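Long-range contacts in sugar ABC transporter (Agrobacterium radiobacter, PDB 4RXT), which binds a pentose, captured here as alpha-L-arabinopyranose, and probably delivers such sugars to an ABC-type importer as its periplasmic solute-binding protein: residues I7-K12 with V37-A42; I68-F73 with S94-K99; P88-D93 with S103-D108; P249-Y254 with V273-N278. One frame throughout, in Å; residues are numbered along the deposited sequence. Where two conformers were deposited one is given.

Contact 1. Residues I7-K12 with V37-A42. With ARA (alpha-L-arabinopyranose), chain B.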
loop_
_atom_site.group_PDB
_atom_site.type_symbol
_atom_site.label_atom_id
_atom_site.label_comp_id
_atom_site.label_asym_id
_atom_site.label_seq_id
_atom_site.Cartn_x
_atom_site.Cartn_y
_atom_site.Cartn_z
ATOM N N ILE A 7 14.018 13.607 13.182
ATOM C CA ILE A 7 12.894 13.485 12.235
ATOM C C ILE A 7 12.292 12.081 12.386
ATOM O O ILE A 7 12.769 11.128 11.774
ATOM C CB ILE A 7 13.330 13.791 10.770
ATOM C CG1 ILE A 7 13.955 15.178 10.699
ATOM C CG2 ILE A 7 12.116 13.669 9.852
ATOM C CD1 ILE A 7 14.489 15.572 9.335
ATOM N N PRO A 8 11.277 11.947 13.254
ATOM C CA PRO A 8 10.563 10.696 13.361
ATOM C C PRO A 8 9.833 10.321 12.080
ATOM O O PRO A 8 9.383 11.194 11.325
ATOM C CB PRO A 8 9.538 10.940 14.469
ATOM C CG PRO A 8 9.990 12.169 15.161
ATOM C CD PRO A 8 10.681 12.964 14.120
ATOM N N ILE A 9 9.698 9.023 11.884
ATOM C CA ILE A 9 8.817 8.467 10.854
ATOM C C ILE A 9 7.756 7.616 11.552
ATOM O O ILE A 9 8.078 6.787 12.429
ATOM C CB ILE A 9 9.573 7.630 9.780
ATOM C CG1 ILE A 9 8.599 7.217 8.663
ATOM C CG2 ILE A 9 10.394 6.473 10.388
ATOM C CD1 ILE A 9 9.309 6.822 7.376
ATOM N N ILE A 10 6.508 7.861 11.163
ATOM C CA ILE A 10 5.357 7.195 11.750
ATOM C C ILE A 10 4.687 6.411 10.646
ATOM O O ILE A 10 4.123 6.972 9.713
ATOM C CB ILE A 10 4.345 8.206 12.360
ATOM C CG1 ILE A 10 5.045 9.094 13.389
ATOM C CG2 ILE A 10 3.150 7.466 12.983
ATOM C CD1 ILE A 10 4.220 10.273 13.849
ATOM N N VAL A 11 4.764 5.096 10.754
ATOM C CA VAL A 11 4.166 4.197 9.783
ATOM C C VAL A 11 2.812 3.699 10.264
ATOM O O VAL A 11 2.451 3.926 11.421
ATOM C CB VAL A 11 5.086 3.031 9.431
ATOM C CG1 VAL A 11 6.376 3.568 8.795
ATOM C CG2 VAL A 11 5.380 2.181 10.665
ATOM N N LYS A 12 2.045 3.062 9.375
ATOM C CA LYS A 12 0.705 2.558 9.777
ATOM C C LYS A 12 0.787 1.351 10.723
ATOM O O LYS A 12 -0.106 1.136 11.522
ATOM C CB LYS A 12 -0.131 2.145 8.558
ATOM C CG LYS A 12 -0.404 3.236 7.541
ATOM C CD LYS A 12 -1.437 2.781 6.540
ATOM C CE LYS A 12 -1.707 3.804 5.461
ATOM N NZ LYS A 12 -2.862 3.355 4.624
ATOM N N VAL A 37 16.439 9.251 13.445
ATOM C CA VAL A 37 15.130 8.858 12.912
ATOM C C VAL A 37 14.470 7.800 13.808
ATOM O O VAL A 37 14.593 6.587 13.581
ATOM C CB VAL A 37 15.244 8.368 11.448
ATOM C CG1 VAL A 37 13.889 7.953 10.921
ATOM C CG2 VAL A 37 15.854 9.446 10.548
ATOM N N PRO A 38 13.738 8.268 14.828
ATOM C CA PRO A 38 12.915 7.346 15.573
ATOM C C PRO A 38 11.898 6.677 14.684
ATOM O O PRO A 38 11.311 7.311 13.837
ATOM C CB PRO A 38 12.208 8.235 16.628
ATOM C CG PRO A 38 13.002 9.506 16.689
ATOM C CD PRO A 38 13.657 9.652 15.346
ATOM N N GLU A 39 11.711 5.383 14.889
ATOM C CA GLU A 39 10.840 4.561 14.059
ATOM C C GLU A 39 9.587 4.252 14.868
ATOM O O GLU A 39 9.597 3.438 15.790
ATOM C CB GLU A 39 11.586 3.289 13.656
ATOM C CG GLU A 39 12.821 3.568 12.811
ATOM C CD GLU A 39 13.628 2.341 12.421
ATOM O OE1 GLU A 39 13.099 1.205 12.448
ATOM O OE2 GLU A 39 14.805 2.506 12.029
ATOM N N LEU A 40 8.518 4.937 14.496
ATOM C CA LEU A 40 7.285 5.013 15.270
ATOM C C LEU A 40 6.115 4.393 14.533
ATOM O O LEU A 40 6.120 4.303 13.298
ATOM C CB LEU A 40 6.941 6.459 15.627
ATOM C CG LEU A 40 8.029 7.288 16.327
ATOM C CD1 LEU A 40 7.502 8.681 16.635
ATOM C CD2 LEU A 40 8.564 6.604 17.580
ATOM N N GLY A 41 5.101 3.990 15.298
ATOM C CA GLY A 41 3.898 3.444 14.697
ATOM C C GLY A 41 3.181 2.454 15.606
ATOM O O GLY A 41 3.780 1.878 16.531
ATOM N N ALA A 42 1.877 2.311 15.366
ATOM C CA ALA A 42 1.054 1.332 16.030
ATOM C C ALA A 42 1.357 -0.032 15.422
ATOM O O ALA A 42 2.198 -0.161 14.514
ATOM C CB ALA A 42 -0.435 1.695 15.912
HETATM C C1 ARA B . 0.449 -1.127 1.194
HETATM C C2 ARA B . -0.300 0.218 1.126
HETATM C C3 ARA B . -0.488 0.761 2.532
HETATM C C4 ARA B . -1.129 -0.284 3.462
HETATM C C5 ARA B . -1.084 -1.632 2.876
HETATM O O1 ARA B . -0.060 -1.563 -0.061
HETATM O O2 ARA B . 0.450 1.181 0.362
HETATM O O3 ARA B . -1.223 1.993 2.441
HETATM O O4 ARA B . -2.542 -0.121 3.597
HETATM O O5 ARA B . 0.171 -2.002 2.280
HETATM O O HOH W 1 0.617 3.983 13.393
#
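Ile9 lies between two residues of the edge strand and bonds to both: its N donates to Pro38 O at 3.1 Å, nearly straight at 172°, and its O accepts from Leu40 N at 2.8 Å. Val11 N then returns to Leu40 O (3.0 Å). This alternation, with one residue bonding to two on the partner strand, is the hydrogen-bonding pattern of parallel strands. Beyond Val11 a water takes over, donating to Val11 O and accepting from Ala42 N, where the chains spread apart. Gly41, whose backbone angles by themselves call for glycine, brings its CA to 3.6 Å from Val11 O. Side chains pack on both sides of the pair. On one, Leu40 CD1 reaches Pro8 CB at 3.7 Å while its CB meets Ile10 CG1; on the other, Ile9 CG2 touches Val37 CG1 at 3.8 Å. Past the strand end Lys12 runs extended beyond CG and delivers NZ to O3 of the arabinose at 3.1 Å. The two strands are the beta elements of a beta-alpha-beta unit, connected by helix 17-33. That helix covers Ile9 and Val11 through Leu23, Ala26 and Trp19, whereas helix 48-60 covers Ile10 and Leu40, and strand 66-68 continues the sheet beside Ile10.

Contact 2. Residues I68-F73 with S94-K99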
loop_
_atom_site.group_PDB
_atom_site.type_symbol
_atom_site.label_atom_id
_atom_site.label_comp_id
_atom_site.label_asym_id
_atom_site.label_seq_id
_atom_site.Cartn_x
_atom_site.Cartn_y
_atom_site.Cartn_z
ATOM N N ILE A 68 5.039 10.943 7.971
ATOM C CA ILE A 68 3.932 10.078 8.358
ATOM C C ILE A 68 3.218 9.461 7.162
ATOM O O ILE A 68 3.036 10.118 6.135
ATOM C CB ILE A 68 2.913 10.822 9.269
ATOM C CG1 ILE A 68 1.787 9.924 9.771
ATOM C CG2 ILE A 68 2.338 12.076 8.596
ATOM C CD1 ILE A 68 1.029 10.462 10.960
ATOM N N SER A 69 2.806 8.198 7.345
ATOM C CA SER A 69 1.855 7.520 6.439
ATOM C C SER A 69 0.496 7.496 7.133
ATOM O O SER A 69 0.232 6.606 7.889
ATOM C CB SER A 69 2.313 6.086 6.100
ATOM O OG SER A 69 2.360 5.324 7.280
ATOM N N PRO A 70 -0.369 8.486 6.836
ATOM C CA PRO A 70 -1.640 8.539 7.538
ATOM C C PRO A 70 -2.469 7.281 7.347
ATOM O O PRO A 70 -2.759 6.890 6.230
ATOM C CB PRO A 70 -2.344 9.755 6.939
ATOM C CG PRO A 70 -1.269 10.580 6.320
ATOM C CD PRO A 70 -0.181 9.618 5.913
ATOM N N THR A 71 -2.919 6.690 8.456
ATOM C CA THR A 71 -3.570 5.410 8.379
ATOM C C THR A 71 -5.013 5.443 7.876
ATOM O O THR A 71 -5.475 4.516 7.242
ATOM C CB THR A 71 -3.388 4.619 9.682
ATOM O OG1 THR A 71 -3.594 3.225 9.402
ATOM C CG2 THR A 71 -4.331 5.127 10.749
ATOM N N GLU A 72 -5.720 6.549 8.120
ATOM C CA GLU A 72 -7.118 6.680 7.723
ATOM C C GLU A 72 -7.218 8.142 7.233
ATOM O O GLU A 72 -6.708 9.062 7.879
ATOM C CB GLU A 72 -8.033 6.386 8.947
ATOM C CG GLU A 72 -9.449 5.847 8.676
ATOM C CD GLU A 72 -10.548 6.906 8.537
ATOM O OE1 GLU A 72 -10.315 8.096 8.764
ATOM O OE2 GLU A 72 -11.681 6.527 8.185
ATOM N N PHE A 73 -7.877 8.340 6.088
ATOM C CA PHE A 73 -7.908 9.624 5.392
ATOM C C PHE A 73 -8.586 10.751 6.186
ATOM O O PHE A 73 -7.998 11.807 6.406
ATOM C CB PHE A 73 -8.619 9.452 4.020
ATOM C CG PHE A 73 -8.745 10.711 3.234
ATOM C CD1 PHE A 73 -7.739 11.128 2.403
ATOM C CD2 PHE A 73 -9.906 11.485 3.325
ATOM C CE1 PHE A 73 -7.852 12.316 1.680
ATOM C CE2 PHE A 73 -10.026 12.673 2.606
ATOM C CZ PHE A 73 -9.000 13.089 1.777
ATOM N N SER A 94 -0.267 7.364 1.573
ATOM C CA SER A 94 -1.706 7.278 1.756
ATOM C C SER A 94 -2.170 8.637 2.250
ATOM O O SER A 94 -1.612 9.176 3.175
ATOM C CB SER A 94 -2.034 6.176 2.791
ATOM O OG SER A 94 -3.413 5.873 2.873
ATOM N N GLY A 95 -3.179 9.201 1.607
ATOM C CA GLY A 95 -3.554 10.593 1.863
ATOM C C GLY A 95 -4.317 10.831 3.151
ATOM O O GLY A 95 -4.800 9.902 3.798
ATOM N N ALA A 96 -4.389 12.108 3.516
ATOM C CA ALA A 96 -5.208 12.534 4.639
ATOM C C ALA A 96 -5.952 13.802 4.247
ATOM O O ALA A 96 -5.541 14.576 3.339
ATOM C CB ALA A 96 -4.389 12.757 5.916
ATOM N N ASP A 97 -7.026 14.038 4.966
ATOM C CA ASP A 97 -7.860 15.255 4.753
ATOM C C ASP A 97 -7.220 16.543 5.340
ATOM O O ASP A 97 -7.765 17.178 6.253
ATOM C CB ASP A 97 -9.250 15.032 5.351
ATOM C CG ASP A 97 -10.264 16.063 4.894
ATOM O OD1 ASP A 97 -10.078 16.691 3.823
ATOM O OD2 ASP A 97 -11.262 16.223 5.618
ATOM N N SER A 98 -6.052 16.894 4.804
ATOM C CA SER A 98 -5.275 18.042 5.227
ATOM C C SER A 98 -4.459 18.536 4.046
ATOM O O SER A 98 -3.887 17.765 3.301
ATOM C CB SER A 98 -4.331 17.701 6.375
ATOM O OG SER A 98 -3.495 18.823 6.687
ATOM N N LYS A 99 -4.393 19.854 3.924
ATOM C CA LYS A 99 -3.543 20.517 2.917
ATOM C C LYS A 99 -2.238 21.019 3.561
ATOM O O LYS A 99 -1.468 21.773 2.952
ATOM C CB LYS A 99 -4.285 21.699 2.221
ATOM C CG LYS A 99 -5.492 21.299 1.398
ATOM C CD LYS A 99 -5.096 20.457 0.190
ATOM C CE LYS A 99 -6.284 19.683 -0.382
ATOM N NZ LYS A 99 -5.853 18.373 -0.949
HETATM O O HOH W 2 -4.952 7.395 4.562
#
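Pro70 and Phe73 meet Ala96 and its neighbours in a loop-to-loop contact, formed where the chain leaves the C-terminal ends of two adjacent parallel strands, 66-68 and 89-92. Such loops form the cleft side of the domain in periplasmic binding proteins, and here Ser94 lies close to Lys12, Asp93 and the sugar. One direct hydrogen bond joins the loops: Asp97 N donates to Phe73 O at 2.8 Å, from above the carbonyl plane. The phenyl ring of Phe73, with CG anti to the backbone N (chi1 178°), lies over the opposing backbone. One face receives the Ala96-Asp97 peptide, Asp97 N sitting 3.7 Å above the plane over the centre and Ala96 C nearer the rim. Asp97 CB touches CE2 of the Phe73 ring at 3.7 Å, and the carboxylate plane is turned only 19° from the ring. Pro70 presses its CB against Ala96 CB (3.8 Å), while its CD sits 3.1 Å from Ser94 O, a buried carbonyl with no polar partner in the model. A water bridges Pro70 O, Gly95 O and Ser94 OG, which also bonds Ser146 N. Around the loops, helix 48-60 grips the Ser69-Thr71 backbone through Gln51, while Asp81 of helix 77-84 bonds Ser98 OG.

Contact 3. Residues P88-D93 with S103-D108. With ARA (alpha-L-arabinopyranose), chain B.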
loop_
_atom_site.group_PDB
_atom_site.type_symbol
_atom_site.label_atom_id
_atom_site.label_comp_id
_atom_site.label_asym_id
_atom_site.label_seq_id
_atom_site.Cartn_x
_atom_site.Cartn_y
_atom_site.Cartn_z
ATOM N N PRO A 88 6.874 20.858 10.648
ATOM C CA PRO A 88 6.547 20.489 9.260
ATOM C C PRO A 88 6.339 18.992 9.089
ATOM O O PRO A 88 7.135 18.178 9.605
ATOM C CB PRO A 88 7.755 20.933 8.436
ATOM C CG PRO A 88 8.810 21.205 9.404
ATOM C CD PRO A 88 8.252 21.330 10.787
ATOM N N ILE A 89 5.314 18.673 8.301
ATOM C CA ILE A 89 4.843 17.295 8.126
ATOM C C ILE A 89 4.997 16.925 6.674
ATOM O O ILE A 89 4.545 17.624 5.787
ATOM C CB ILE A 89 3.366 17.109 8.553
ATOM C CG1 ILE A 89 3.088 17.779 9.918
ATOM C CG2 ILE A 89 2.951 15.631 8.511
ATOM C CD1 ILE A 89 3.861 17.193 11.076
ATOM N N ILE A 90 5.699 15.817 6.448
ATOM C CA ILE A 90 5.885 15.244 5.131
ATOM C C ILE A 90 5.059 13.954 5.108
ATOM O O ILE A 90 5.199 13.083 5.993
ATOM C CB ILE A 90 7.387 14.976 4.850
ATOM C CG1 ILE A 90 8.144 16.292 4.519
ATOM C CG2 ILE A 90 7.556 13.953 3.739
ATOM C CD1 ILE A 90 8.149 17.336 5.636
ATOM N N GLY A 91 4.191 13.826 4.106
ATOM C CA GLY A 91 3.357 12.622 3.967
ATOM C C GLY A 91 3.918 11.602 3.005
ATOM O O GLY A 91 4.600 11.939 2.027
ATOM N N ILE A 92 3.633 10.335 3.315
ATOM C CA ILE A 92 3.943 9.240 2.393
ATOM C C ILE A 92 2.751 8.277 2.266
ATOM O O ILE A 92 1.905 8.161 3.175
ATOM C CB ILE A 92 5.240 8.477 2.765
ATOM C CG1 ILE A 92 5.136 7.816 4.134
ATOM C CG2 ILE A 92 6.443 9.410 2.694
ATOM C CD1 ILE A 92 6.232 6.783 4.383
ATOM N N ASP A 93 2.698 7.606 1.115
ATOM C CA ASP A 93 1.887 6.383 0.905
ATOM C C ASP A 93 0.374 6.535 0.743
ATOM O O ASP A 93 -0.197 5.853 -0.097
ATOM C CB ASP A 93 2.242 5.301 1.947
ATOM C CG ASP A 93 1.463 4.007 1.729
ATOM O OD1 ASP A 93 1.915 3.195 0.889
ATOM O OD2 ASP A 93 0.396 3.845 2.366
ATOM N N SER A 103 5.233 18.195 1.683
ATOM C CA SER A 103 5.493 17.350 0.514
ATOM C C SER A 103 4.786 16.044 0.727
ATOM O O SER A 103 4.422 15.705 1.867
ATOM C CB SER A 103 6.997 17.114 0.297
ATOM O OG SER A 103 7.282 16.445 -0.924
ATOM N N PHE A 104 4.596 15.319 -0.363
ATOM C CA PHE A 104 3.923 14.035 -0.325
ATOM C C PHE A 104 4.555 13.085 -1.342
ATOM O O PHE A 104 4.630 13.408 -2.531
ATOM C CB PHE A 104 2.409 14.169 -0.588
ATOM C CG PHE A 104 1.595 13.186 0.194
ATOM C CD1 PHE A 104 1.533 11.855 -0.200
ATOM C CD2 PHE A 104 0.972 13.566 1.401
ATOM C CE1 PHE A 104 0.814 10.950 0.543
ATOM C CE2 PHE A 104 0.284 12.637 2.162
ATOM C CZ PHE A 104 0.197 11.331 1.722
ATOM N N LEU A 105 4.982 11.916 -0.869
ATOM C CA LEU A 105 5.643 10.914 -1.726
ATOM C C LEU A 105 4.783 9.655 -1.703
ATOM O O LEU A 105 4.486 9.098 -0.629
ATOM C CB LEU A 105 7.043 10.595 -1.216
ATOM C CG LEU A 105 8.075 11.718 -1.169
ATOM C CD1 LEU A 105 8.008 12.473 0.153
ATOM C CD2 LEU A 105 9.460 11.134 -1.401
ATOM N N THR A 106 4.333 9.235 -2.869
ATOM C CA THR A 106 3.312 8.185 -2.953
ATOM C C THR A 106 3.218 7.543 -4.329
ATOM O O THR A 106 3.536 8.170 -5.338
ATOM C CB THR A 106 1.920 8.747 -2.542
ATOM O OG1 THR A 106 0.948 7.696 -2.513
ATOM C CG2 THR A 106 1.447 9.844 -3.490
ATOM N N THR A 107 2.764 6.290 -4.347
ATOM C CA THR A 107 2.217 5.726 -5.563
ATOM C C THR A 107 1.001 6.579 -6.015
ATOM O O THR A 107 0.273 7.135 -5.188
ATOM C CB THR A 107 1.760 4.279 -5.284
ATOM O OG1 THR A 107 2.875 3.568 -4.723
ATOM C CG2 THR A 107 1.214 3.555 -6.546
ATOM N N ASP A 108 0.771 6.642 -7.324
ATOM C CA ASP A 108 -0.499 7.106 -7.879
ATOM C C ASP A 108 -1.463 5.920 -7.700
ATOM O O ASP A 108 -1.517 4.997 -8.486
ATOM C CB ASP A 108 -0.325 7.507 -9.346
ATOM C CG ASP A 108 -1.626 7.970 -10.012
ATOM O OD1 ASP A 108 -2.785 7.699 -9.498
ATOM O OD2 ASP A 108 -1.474 8.572 -11.104
HETATM C C1 ARA B . 0.449 -1.127 1.194
HETATM C C2 ARA B . -0.300 0.218 1.126
HETATM C C3 ARA B . -0.488 0.761 2.532
HETATM C C4 ARA B . -1.129 -0.284 3.462
HETATM C C5 ARA B . -1.084 -1.632 2.876
HETATM O O1 ARA B . -0.060 -1.563 -0.061
HETATM O O2 ARA B . 0.450 1.181 0.362
HETATM O O3 ARA B . -1.223 1.993 2.441
HETATM O O4 ARA B . -2.542 -0.121 3.597
HETATM O O5 ARA B . 0.171 -2.002 2.280
HETATM O O HOH W 3 1.318 4.531 -2.145
#
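Phe104 leaves its strand and folds its ring over Gly91 on the neighbouring one. CB is still 4.1 Å from Gly91 O; CG comes to 3.7 Å from the same oxygen. Farther out, CD2 and CE2 both lie 3.6 Å from Gly91 CA, CE1 reaches Ile92 C, and CZ ends near the Ile92 N and O. Gly91, without a side chain, lets the ring lie directly on its CA, a CH-pi contact over the face, 26° off the ring normal. Thr106 CB stands at the ring's edge, in its plane. Beneath the ring, adjacent parallel strands of the N-terminal domain's sheet are joined by Gly91 N to Ser103 O, Leu105 N to Gly91 O and Asp93 N to Leu105 O, each 2.9 Å; the C-terminal ends of such strands border the ligand cleft in periplasmic binding proteins. Away from Phe104, Leu105 sets CB near Ile92 CG2 (4.1 Å). Asp93 has CG anti to its backbone N (chi1 -178°), and its carboxylate takes two sugar hydroxyls: OD1 accepts from arabinose O2 at 2.5 Å and OD2 from arabinose O3, the latter modelled very short, so its exact length is doubtful. Tyr18 OH also bonds OD1, and a water links Asp93 O to Thr107 N.

Contact 4. Residues P249-Y254 with V273-N278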
loop_
_atom_site.group_PDB
_atom_site.type_symbol
_atom_site.label_atom_id
_atom_site.label_comp_id
_atom_site.label_asym_id
_atom_site.label_seq_id
_atom_site.Cartn_x
_atom_site.Cartn_y
_atom_site.Cartn_z
ATOM N N PRO A 249 8.256 1.361 -1.564
ATOM C CA PRO A 249 8.245 1.784 -0.181
ATOM C C PRO A 249 9.617 2.217 0.347
ATOM O O PRO A 249 9.674 3.125 1.159
ATOM C CB PRO A 249 7.741 0.541 0.581
ATOM C CG PRO A 249 7.975 -0.621 -0.360
ATOM C CD PRO A 249 7.706 0.014 -1.714
ATOM N N TYR A 250 10.703 1.560 -0.087
ATOM C CA TYR A 250 12.051 1.959 0.358
ATOM C C TYR A 250 12.306 3.428 0.050
ATOM O O TYR A 250 12.753 4.193 0.910
ATOM C CB TYR A 250 13.122 1.092 -0.281
ATOM C CG TYR A 250 14.503 1.312 0.299
ATOM C CD1 TYR A 250 14.916 0.581 1.387
ATOM C CD2 TYR A 250 15.367 2.268 -0.242
ATOM C CE1 TYR A 250 16.200 0.744 1.925
ATOM C CE2 TYR A 250 16.633 2.472 0.280
ATOM C CZ TYR A 250 17.059 1.719 1.363
ATOM O OH TYR A 250 18.327 1.921 1.857
ATOM N N ARG A 251 11.971 3.837 -1.175
ATOM C CA ARG A 251 12.150 5.240 -1.568
ATOM C C ARG A 251 11.254 6.181 -0.782
ATOM O O ARG A 251 11.683 7.259 -0.427
ATOM C CB ARG A 251 11.937 5.414 -3.075
ATOM C CG ARG A 251 12.045 6.859 -3.528
ATOM C CD ARG A 251 11.731 7.017 -4.980
ATOM N NE ARG A 251 11.897 8.402 -5.379
ATOM C CZ ARG A 251 11.531 8.878 -6.563
ATOM N NH1 ARG A 251 10.972 8.078 -7.465
ATOM N NH2 ARG A 251 11.745 10.146 -6.854
ATOM N N MET A 252 9.994 5.787 -0.551
ATOM C CA MET A 252 9.112 6.598 0.294
ATOM C C MET A 252 9.772 6.903 1.657
ATOM O O MET A 252 9.731 8.049 2.147
ATOM C CB MET A 252 7.715 5.967 0.471
ATOM C CG MET A 252 6.810 5.970 -0.769
ATOM S SD MET A 252 5.239 5.086 -0.349
ATOM C CE MET A 252 5.087 4.023 -1.793
ATOM N N GLY A 253 10.395 5.902 2.276
ATOM C CA GLY A 253 11.098 6.084 3.541
ATOM C C GLY A 253 12.347 6.947 3.410
ATOM O O GLY A 253 12.538 7.904 4.160
ATOM N N TYR A 254 13.166 6.617 2.416
ATOM C CA TYR A 254 14.444 7.291 2.214
ATOM C C TYR A 254 14.245 8.751 1.826
ATOM O O TYR A 254 14.780 9.669 2.470
ATOM C CB TYR A 254 15.296 6.550 1.173
ATOM C CG TYR A 254 16.726 7.046 1.155
ATOM C CD1 TYR A 254 17.065 8.225 0.509
ATOM C CD2 TYR A 254 17.723 6.372 1.863
ATOM C CE1 TYR A 254 18.367 8.699 0.532
ATOM C CE2 TYR A 254 19.032 6.824 1.881
ATOM C CZ TYR A 254 19.352 7.984 1.217
ATOM O OH TYR A 254 20.656 8.418 1.293
ATOM N N VAL A 273 5.653 13.850 -5.234
ATOM C CA VAL A 273 6.578 12.922 -5.890
ATOM C C VAL A 273 5.808 11.615 -6.085
ATOM O O VAL A 273 5.316 11.028 -5.118
ATOM C CB VAL A 273 7.876 12.645 -5.075
ATOM C CG1 VAL A 273 8.714 11.558 -5.728
ATOM C CG2 VAL A 273 8.688 13.926 -4.936
ATOM N N ASP A 274 5.705 11.205 -7.354
ATOM C CA ASP A 274 5.130 9.935 -7.765
ATOM C C ASP A 274 6.207 8.885 -7.781
ATOM O O ASP A 274 7.110 8.903 -8.621
ATOM C CB ASP A 274 4.468 10.100 -9.155
ATOM C CG ASP A 274 3.819 8.834 -9.679
ATOM O OD1 ASP A 274 4.035 7.766 -9.093
ATOM O OD2 ASP A 274 3.112 8.917 -10.716
ATOM N N THR A 275 6.100 7.963 -6.838
ATOM C CA THR A 275 7.150 6.956 -6.628
ATOM C C THR A 275 6.978 5.689 -7.512
ATOM O O THR A 275 7.821 4.770 -7.481
ATOM C CB THR A 275 7.314 6.605 -5.127
ATOM O OG1 THR A 275 6.044 6.267 -4.554
ATOM C CG2 THR A 275 7.930 7.764 -4.351
ATOM N N GLY A 276 5.904 5.643 -8.304
ATOM C CA GLY A 276 5.737 4.629 -9.331
ATOM C C GLY A 276 5.079 3.329 -8.896
ATOM O O GLY A 276 5.097 2.929 -7.721
ATOM N N ALA A 277 4.500 2.669 -9.890
ATOM C CA ALA A 277 3.875 1.348 -9.731
ATOM C C ALA A 277 4.179 0.481 -10.931
ATOM O O ALA A 277 4.190 0.954 -12.058
ATOM C CB ALA A 277 2.371 1.485 -9.583
ATOM N N ASN A 278 4.416 -0.805 -10.684
ATOM C CA ASN A 278 4.649 -1.778 -11.746
ATOM C C ASN A 278 3.914 -3.079 -11.480
ATOM O O ASN A 278 4.025 -3.656 -10.373
ATOM C CB ASN A 278 6.152 -2.099 -11.911
ATOM C CG ASN A 278 6.950 -0.912 -12.464
ATOM O OD1 ASN A 278 7.099 -0.744 -13.684
ATOM N ND2 ASN A 278 7.441 -0.068 -11.565
HETATM O O HOH W 4 10.440 5.080 -7.213
HETATM O O HOH W 5 9.398 10.244 -9.158
#
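Arg251 lays one face of its guanidinium against Val273 CG1 and Thr275 CG2, with NH2 3.5 Å from the valine methyl and CD 3.9 Å from the threonine one. At the edge, in the plane of the group, stands a water that accepts from NH1 of Arg251 and donates to Thr275 O at 2.7 Å. A second water repeats the link one residue earlier, accepting from NH1 and donating to Asp274 O, also at 2.7 Å. Two waters therefore carry the polar part of the contact between Arg251 and the opposing backbone. The chain is extended from CG to NE, with CG anti to the backbone N (chi1 177°); NE forms a salt bridge with Asp255 one turn along the helix. The contact packs the start of helix 249-264 against strand 272-274, the outermost strand of the six-stranded parallel sheet, at the point where the chain turns toward the second domain. Asp274 makes an Asx turn at that exit: its OD1 accepts from Gly276 N at 2.9 Å, on the anti side and 28° out of the carboxylate plane. Met252 crosses Thr275 at about a right angle, its CE lying 3.7 Å from Thr275 OG1 and its CG also near that oxygen. The same methionine side chain touches Asp93 and Gln247, both residues that bind the sugar.

In the fold
Contacts 1, 3 and 4 lie on one parallel sheet, and contact 2 joins loops at its strand ends. Contact 1 holds one outer strand and contact 3 the fourth and fifth strands; strand 66-68, which enters contact 2, runs between them, bonded through Ile68 O to Ile92 N at 2.9 Å. Contact 4 reaches the other outer strand, joined to contact 3 by Phe104 O and Val273 N, also 2.9 Å apart. Centres of contacts 2 and 3, like those of 3 and 4, lie about 9 Å apart. Contacts 1 and 3 both touch the arabinose, through Lys12 and Asp93; the side chain of Ser94 in contact 2 lies about 3 Å from both of theirs, and that of Met252 in contact 4 about 4 Å from that of Asp93.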